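Glycerophosphoryl diester phosphodiesterase (Parabacteroides distasonis, PDB 3MZ2) probably hydrolyses glycerophosphodiesters, using a TIM-barrel fold. Local coordinates at residues G8-L20 / V281-L292. Numbering follows the deposited sequence.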
ATOM      1  N   GLY A   8      12.409  19.576 -28.443  1.00 31.50           N
ATOM      2  CA  GLY A   8      13.815  19.245 -28.045  1.00 30.07           C
ATOM      3  C   GLY A   8      13.869  18.751 -26.596  1.00 27.84           C
ATOM      4  O   GLY A   8      13.539  19.506 -25.678  1.00 28.91           O
HETATM    5  N   MSE A   9      14.298  17.509 -26.386  1.00 26.06           N
HETATM    6  CA  MSE A   9      14.281  16.874 -25.060  1.00 23.58           C
HETATM    7  C   MSE A   9      15.643  16.275 -24.658  1.00 21.05           C
HETATM    8  O   MSE A   9      16.390  15.731 -25.495  1.00 19.83           O
HETATM    9  CB  MSE A   9      13.240  15.740 -24.978  1.00 24.62           C
HETATM   10  CG  MSE A   9      11.776  16.192 -24.719  1.00 26.29           C
HETATM   11 SE   MSE A   9      10.707  14.638 -24.930  0.75 35.24          SE
HETATM   12  CE  MSE A   9      11.296  14.271 -26.789  1.00 27.24           C
ATOM     13  N   ASN A  10      15.948  16.383 -23.381  1.00 17.78           N
ATOM     14  CA  ASN A  10      17.059  15.645 -22.780  1.00 17.30           C
ATOM     15  C   ASN A  10      16.671  14.182 -22.673  1.00 17.80           C
ATOM     16  O   ASN A  10      15.542  13.852 -22.226  1.00 19.65           O
ATOM     17  CB  ASN A  10      17.369  16.165 -21.385  1.00 16.48           C
ATOM     18  CG  ASN A  10      17.930  17.563 -21.393  1.00 18.86           C
ATOM     19  OD1 ASN A  10      19.102  17.768 -21.664  1.00 20.85           O
ATOM     20  ND2 ASN A  10      17.111  18.519 -21.019  1.00 17.16           N
ATOM     21  N   THR A  11      17.597  13.311 -23.061  1.00 17.10           N
ATOM     22  CA  THR A  11      17.390  11.893 -22.987  1.00 17.87           C
ATOM     23  C   THR A  11      18.510  11.194 -22.223  1.00 17.88           C
ATOM     24  O   THR A  11      19.640  11.691 -22.099  1.00 18.02           O
ATOM     25  CB  THR A  11      17.255  11.238 -24.404  1.00 17.41           C
ATOM     26  OG1 THR A  11      18.466  11.423 -25.156  1.00 21.10           O
ATOM     27  CG2 THR A  11      16.054  11.828 -25.126  1.00 18.61           C
ATOM     28  N   LEU A  12      18.171  10.033 -21.678  1.00 17.44           N
ATOM     29  CA  LEU A  12      19.168   9.089 -21.225  1.00 17.12           C
ATOM     30  C   LEU A  12      19.451   8.045 -22.328  1.00 18.52           C
ATOM     31  O   LEU A  12      18.546   7.649 -23.078  1.00 20.73           O
ATOM     32  CB  LEU A  12      18.698   8.400 -19.957  1.00 16.79           C
ATOM     33  CG  LEU A  12      18.237   9.270 -18.788  1.00 16.17           C
ATOM     34  CD1 LEU A  12      17.697   8.385 -17.631  1.00 18.86           C
ATOM     35  CD2 LEU A  12      19.367  10.196 -18.300  1.00 16.00           C
ATOM     36  N   GLN A  13      20.685   7.593 -22.399  1.00 18.39           N
ATOM     37  CA  GLN A  13      21.141   6.663 -23.427  1.00 19.56           C
ATOM     38  C   GLN A  13      21.555   5.347 -22.799  1.00 18.40           C
ATOM     39  O   GLN A  13      22.711   5.162 -22.415  1.00 19.85           O
ATOM     40  CB  GLN A  13      22.264   7.309 -24.230  1.00 21.14           C
ATOM     41  CG  GLN A  13      21.754   8.609 -24.874  1.00 27.05           C
ATOM     42  CD  GLN A  13      20.767   8.336 -26.010  1.00 31.91           C
ATOM     43  OE1 GLN A  13      19.520   8.316 -25.831  1.00 36.59           O
ATOM     44  NE2 GLN A  13      21.319   8.082 -27.180  1.00 36.56           N
ATOM     45  N   ILE A  14      20.569   4.459 -22.655  1.00 17.63           N
ATOM     46  CA  ILE A  14      20.691   3.203 -21.925  1.00 17.11           C
ATOM     47  C   ILE A  14      20.129   2.142 -22.850  1.00 16.70           C
ATOM     48  O   ILE A  14      18.923   2.053 -23.041  1.00 16.31           O
ATOM     49  CB  ILE A  14      19.944   3.304 -20.568  1.00 16.82           C
ATOM     50  CG1 ILE A  14      20.650   4.329 -19.648  1.00 17.78           C
ATOM     51  CG2 ILE A  14      19.878   1.944 -19.888  1.00 15.88           C
ATOM     52  CD1 ILE A  14      19.925   4.684 -18.413  1.00 18.50           C
ATOM     53  N   SER A  15      21.001   1.358 -23.475  1.00 16.63           N
ATOM     54  CA  SER A  15      20.554   0.454 -24.543  0.70 17.62           C
ATOM     55  C   SER A  15      20.147  -0.921 -24.042  1.00 16.72           C
ATOM     56  O   SER A  15      19.510  -1.655 -24.781  1.00 17.87           O
ATOM     57  CB  SER A  15      21.630   0.204 -25.611  0.70 18.88           C
ATOM     58  OG  SER A  15      22.264   1.374 -26.073  0.70 21.52           O
ATOM     59  N   ASN A  16      20.542  -1.289 -22.829  1.00 16.39           N
ATOM     60  CA  ASN A  16      20.298  -2.648 -22.338  1.00 15.42           C
ATOM     61  C   ASN A  16      20.469  -2.680 -20.827  1.00 14.92           C
ATOM     62  O   ASN A  16      20.811  -1.678 -20.256  1.00 12.81           O
ATOM     63  CB  ASN A  16      21.245  -3.644 -23.049  1.00 16.78           C
ATOM     64  CG  ASN A  16      22.718  -3.251 -22.907  1.00 17.26           C
ATOM     65  OD1 ASN A  16      23.139  -2.808 -21.850  1.00 17.62           O
ATOM     66  ND2 ASN A  16      23.491  -3.378 -23.991  1.00 22.40           N
ATOM     67  N   VAL A  17      20.219  -3.826 -20.197  1.00 14.77           N
ATOM     68  CA  VAL A  17      20.310  -3.947 -18.748  1.00 15.70           C
ATOM     69  C   VAL A  17      21.736  -3.665 -18.225  1.00 15.13           C
ATOM     70  O   VAL A  17      21.880  -3.006 -17.206  1.00 13.21           O
ATOM     71  CB  VAL A  17      19.825  -5.295 -18.223  1.00 16.21           C
ATOM     72  CG1 VAL A  17      20.137  -5.424 -16.713  1.00 18.82           C
ATOM     73  CG2 VAL A  17      18.301  -5.437 -18.450  1.00 19.84           C
ATOM     74  N   ASP A  18      22.795  -4.115 -18.947  1.00 14.97           N
ATOM     75  CA  ASP A  18      24.154  -3.764 -18.517  1.00 15.98           C
ATOM     76  C   ASP A  18      24.382  -2.236 -18.465  1.00 15.74           C
ATOM     77  O   ASP A  18      25.029  -1.727 -17.538  1.00 15.99           O
ATOM     78  CB  ASP A  18      25.223  -4.418 -19.417  1.00 17.32           C
ATOM     79  CG  ASP A  18      25.276  -5.929 -19.239  1.00 22.17           C
ATOM     80  OD1 ASP A  18      24.777  -6.420 -18.193  1.00 25.31           O
ATOM     81  OD2 ASP A  18      25.836  -6.595 -20.136  1.00 29.51           O
ATOM     82  N   ASP A  19      23.827  -1.508 -19.432  1.00 14.65           N
ATOM     83  CA  ASP A  19      23.957  -0.044 -19.420  1.00 14.91           C
ATOM     84  C   ASP A  19      23.204   0.549 -18.220  1.00 13.28           C
ATOM     85  O   ASP A  19      23.650   1.513 -17.613  1.00 13.17           O
ATOM     86  CB  ASP A  19      23.388   0.588 -20.685  1.00 14.73           C
ATOM     87  CG  ASP A  19      24.304   0.499 -21.877  1.00 19.30           C
ATOM     88  OD1 ASP A  19      25.495   0.075 -21.759  1.00 21.73           O
ATOM     89  OD2 ASP A  19      23.789   0.900 -22.955  1.00 23.73           O
ATOM     90  N   LEU A  20      22.076  -0.054 -17.866  1.00 11.84           N
ATOM     91  CA  LEU A  20      21.250   0.463 -16.783  1.00 12.73           C
ATOM     92  C   LEU A  20      21.987   0.225 -15.479  1.00 12.66           C
ATOM     93  O   LEU A  20      22.039   1.104 -14.647  1.00 12.72           O
ATOM     94  CB  LEU A  20      19.843  -0.173 -16.779  1.00 12.41           C
ATOM     95  CG  LEU A  20      18.884   0.298 -15.672  1.00 11.66           C
ATOM     96  CD1 LEU A  20      18.585   1.772 -15.711  1.00 13.84           C
ATOM     97  CD2 LEU A  20      17.581  -0.559 -15.758  1.00 10.60           C
ATOM     98  N   VAL A 281      31.398  19.200 -15.363  1.00 27.00           N
ATOM     99  CA  VAL A 281      31.658  19.221 -16.810  1.00 28.09           C
ATOM    100  C   VAL A 281      32.190  17.845 -17.292  1.00 26.75           C
ATOM    101  O   VAL A 281      31.680  17.304 -18.310  1.00 28.80           O
ATOM    102  CB  VAL A 281      32.599  20.371 -17.208  1.00 29.79           C
ATOM    103  CG1 VAL A 281      33.903  20.323 -16.381  1.00 33.01           C
ATOM    104  CG2 VAL A 281      32.842  20.350 -18.758  1.00 30.72           C
ATOM    105  N   SER A 282      33.110  17.245 -16.516  1.00 22.79           N
ATOM    106  CA  SER A 282      33.684  15.912 -16.832  1.00 20.95           C
ATOM    107  C   SER A 282      33.221  14.796 -15.882  1.00 19.83           C
ATOM    108  O   SER A 282      33.260  14.954 -14.651  1.00 19.89           O
ATOM    109  CB  SER A 282      35.218  15.951 -16.816  1.00 21.39           C
ATOM    110  OG  SER A 282      35.730  16.951 -17.685  1.00 20.21           O
ATOM    111  N   SER A 283      32.777  13.683 -16.437  1.00 16.86           N
ATOM    112  CA  SER A 283      32.269  12.571 -15.623  1.00 17.23           C
ATOM    113  C   SER A 283      32.216  11.274 -16.419  1.00 16.82           C
ATOM    114  O   SER A 283      31.826  11.264 -17.581  1.00 17.15           O
ATOM    115  CB  SER A 283      30.885  12.898 -15.081  1.00 16.50           C
ATOM    116  OG  SER A 283      30.227  11.764 -14.535  1.00 15.29           O
ATOM    117  N   SER A 284      32.570  10.172 -15.767  1.00 18.09           N
ATOM    118  CA  SER A 284      32.385   8.828 -16.320  1.00 17.94           C
ATOM    119  C   SER A 284      30.942   8.552 -16.709  1.00 17.77           C
ATOM    120  O   SER A 284      30.666   7.630 -17.485  1.00 18.16           O
ATOM    121  CB  SER A 284      32.837   7.772 -15.318  1.00 18.26           C
ATOM    122  OG  SER A 284      32.065   7.800 -14.134  1.00 19.35           O
ATOM    123  N   LYS A 285      30.006   9.348 -16.189  1.00 16.66           N
ATOM    124  CA  LYS A 285      28.588   9.150 -16.482  1.00 16.57           C
ATOM    125  C   LYS A 285      28.063  10.035 -17.610  1.00 16.27           C
ATOM    126  O   LYS A 285      26.908   9.902 -18.030  1.00 17.16           O
ATOM    127  CB  LYS A 285      27.735   9.405 -15.243  1.00 15.51           C
ATOM    128  CG  LYS A 285      28.145   8.654 -14.023  1.00 15.41           C
ATOM    129  CD  LYS A 285      27.886   7.189 -14.168  1.00 16.20           C
ATOM    130  CE  LYS A 285      27.981   6.502 -12.820  1.00 17.92           C
ATOM    131  NZ  LYS A 285      27.867   5.010 -13.009  1.00 21.09           N
ATOM    132  N   GLY A 286      28.917  10.896 -18.141  1.00 16.89           N
ATOM    133  CA  GLY A 286      28.510  11.825 -19.221  1.00 17.21           C
ATOM    134  C   GLY A 286      27.956  11.114 -20.443  1.00 17.32           C
ATOM    135  O   GLY A 286      27.065  11.629 -21.129  1.00 16.56           O
ATOM    136  N   LYS A 287      28.471   9.922 -20.707  1.00 16.47           N
ATOM    137  CA  LYS A 287      28.071   9.157 -21.891  1.00 18.29           C
ATOM    138  C   LYS A 287      26.598   8.739 -21.919  1.00 18.02           C
ATOM    139  O   LYS A 287      26.065   8.394 -22.965  1.00 19.23           O
ATOM    140  CB  LYS A 287      28.934   7.906 -21.984  1.00 18.10           C
ATOM    141  CG  LYS A 287      28.796   6.955 -20.808  1.00 18.74           C
ATOM    142  CD  LYS A 287      29.661   5.751 -21.067  1.00 23.14           C
ATOM    143  CE  LYS A 287      29.551   4.709 -19.990  1.00 25.58           C
ATOM    144  NZ  LYS A 287      30.471   3.556 -20.265  1.00 27.79           N
ATOM    145  N   PHE A 288      25.948   8.738 -20.758  1.00 16.64           N
ATOM    146  CA  PHE A 288      24.567   8.315 -20.655  1.00 15.39           C
ATOM    147  C   PHE A 288      23.531   9.394 -20.983  1.00 15.81           C
ATOM    148  O   PHE A 288      22.324   9.128 -20.834  1.00 15.92           O
ATOM    149  CB  PHE A 288      24.294   7.756 -19.238  1.00 13.80           C
ATOM    150  CG  PHE A 288      25.050   6.480 -18.931  1.00 14.50           C
ATOM    151  CD1 PHE A 288      24.732   5.312 -19.594  1.00 17.43           C
ATOM    152  CD2 PHE A 288      26.063   6.459 -17.993  1.00 14.87           C
ATOM    153  CE1 PHE A 288      25.426   4.140 -19.346  1.00 17.20           C
ATOM    154  CE2 PHE A 288      26.777   5.253 -17.727  1.00 14.25           C
ATOM    155  CZ  PHE A 288      26.430   4.114 -18.377  1.00 14.76           C
ATOM    156  N   PHE A 289      23.981  10.582 -21.339  1.00 16.87           N
ATOM    157  CA  PHE A 289      23.093  11.712 -21.548  1.00 18.21           C
ATOM    158  C   PHE A 289      23.191  12.211 -22.968  1.00 18.86           C
ATOM    159  O   PHE A 289      24.292  12.379 -23.516  1.00 19.40           O
ATOM    160  CB  PHE A 289      23.472  12.848 -20.595  1.00 18.06           C
ATOM    161  CG  PHE A 289      23.271  12.521 -19.155  1.00 17.20           C
ATOM    162  CD1 PHE A 289      24.275  11.885 -18.429  1.00 14.45           C
ATOM    163  CD2 PHE A 289      22.079  12.807 -18.536  1.00 18.03           C
ATOM    164  CE1 PHE A 289      24.105  11.565 -17.103  1.00 16.30           C
ATOM    165  CE2 PHE A 289      21.906  12.494 -17.196  1.00 16.95           C
ATOM    166  CZ  PHE A 289      22.920  11.875 -16.487  1.00 15.26           C
ATOM    167  N   SER A 290      22.045  12.523 -23.551  1.00 19.75           N
ATOM    168  CA  SER A 290      21.983  13.049 -24.915  1.00 21.91           C
ATOM    169  C   SER A 290      20.727  13.902 -25.081  1.00 22.52           C
ATOM    170  O   SER A 290      20.105  14.299 -24.093  1.00 21.25           O
ATOM    171  CB  SER A 290      22.015  11.905 -25.942  1.00 22.86           C
ATOM    172  OG  SER A 290      22.248  12.400 -27.253  1.00 26.84           O
ATOM    173  N   THR A 291      20.378  14.214 -26.329  1.00 23.79           N
ATOM    174  CA  THR A 291      19.188  14.993 -26.633  1.00 25.17           C
ATOM    175  C   THR A 291      18.495  14.397 -27.853  1.00 26.92           C
ATOM    176  O   THR A 291      19.114  13.746 -28.683  1.00 28.10           O
ATOM    177  CB  THR A 291      19.482  16.488 -26.923  1.00 25.91           C
ATOM    178  OG1 THR A 291      20.342  16.593 -28.036  1.00 31.41           O
ATOM    179  CG2 THR A 291      20.137  17.180 -25.737  1.00 23.18           C
ATOM    180  N   LEU A 292      17.206  14.647 -27.931  1.00 27.89           N
ATOM    181  CA  LEU A 292      16.371  14.175 -29.005  1.00 30.16           C
ATOM    182  C   LEU A 292      15.806  15.454 -29.568  1.00 32.03           C
ATOM    183  O   LEU A 292      15.241  16.278 -28.829  1.00 32.93           O
ATOM    184  CB  LEU A 292      15.291  13.264 -28.437  1.00 29.47           C
ATOM    185  CG  LEU A 292      14.465  12.373 -29.347  1.00 31.35           C
ATOM    186  CD1 LEU A 292      15.245  11.901 -30.623  1.00 32.41           C
ATOM    187  CD2 LEU A 292      13.930  11.217 -28.478  1.00 32.16           C
ATOM    188  OXT LEU A 292      15.972  15.718 -30.762  1.00 34.67           O
TER
HETATM  189  O   HOH W   1      20.910  15.774 -21.817  0.70 18.53           O
HETATM  190  O   HOH W   2      18.484  10.977 -28.111  1.00 41.52           O
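Phe288 turns the edge of its ring to Gln13 O, which lies near the ring plane 3.5 Å from CD1, while the CG of Lys287 sits over one face, offset toward the rim. Ile14 CG1 and Asp19 O approach the same ring obliquely, and Phe23 of helix 17-23 meets it edge-to-face. Phe289 has Gly286 O in plane at its edge; Leu12 runs alongside, pointing the same way, and brings CD2 to 3.6 Å from Phe289 CE2. Strands 10-12 and 289-291 pair as a two-stranded antiparallel ribbon, separate from the barrel strands, with Leu12 and Phe289 on one face and Thr11 and Ser290 on the other. Thr11 N reaches Ser290 O at 2.9 Å in a straight bond (180°), and Ser290 N returns one to Thr11 O. Met9 and Leu292 exchange two more; Gln13 N to Phe288 O extends the ladder. With chi1 62°, Thr11 CG2 stands anti to the carbonyl carbon and crosses Leu292 at about a right angle, 3.7 Å from its CB. Thr11 OG1 shares a water with Thr291 O; a second water links Asn10 OD1 to Ser290 O, while Asn10 ND2 bonds to Leu57 O. A glycine in place of Thr11 would probably leave the first water without its hydroxyl partner and open a gap beside Leu292. Backbone bonds, little dependent on side-chain identity, thus join the two chain ends, with apolar contacts and waters filling in around them.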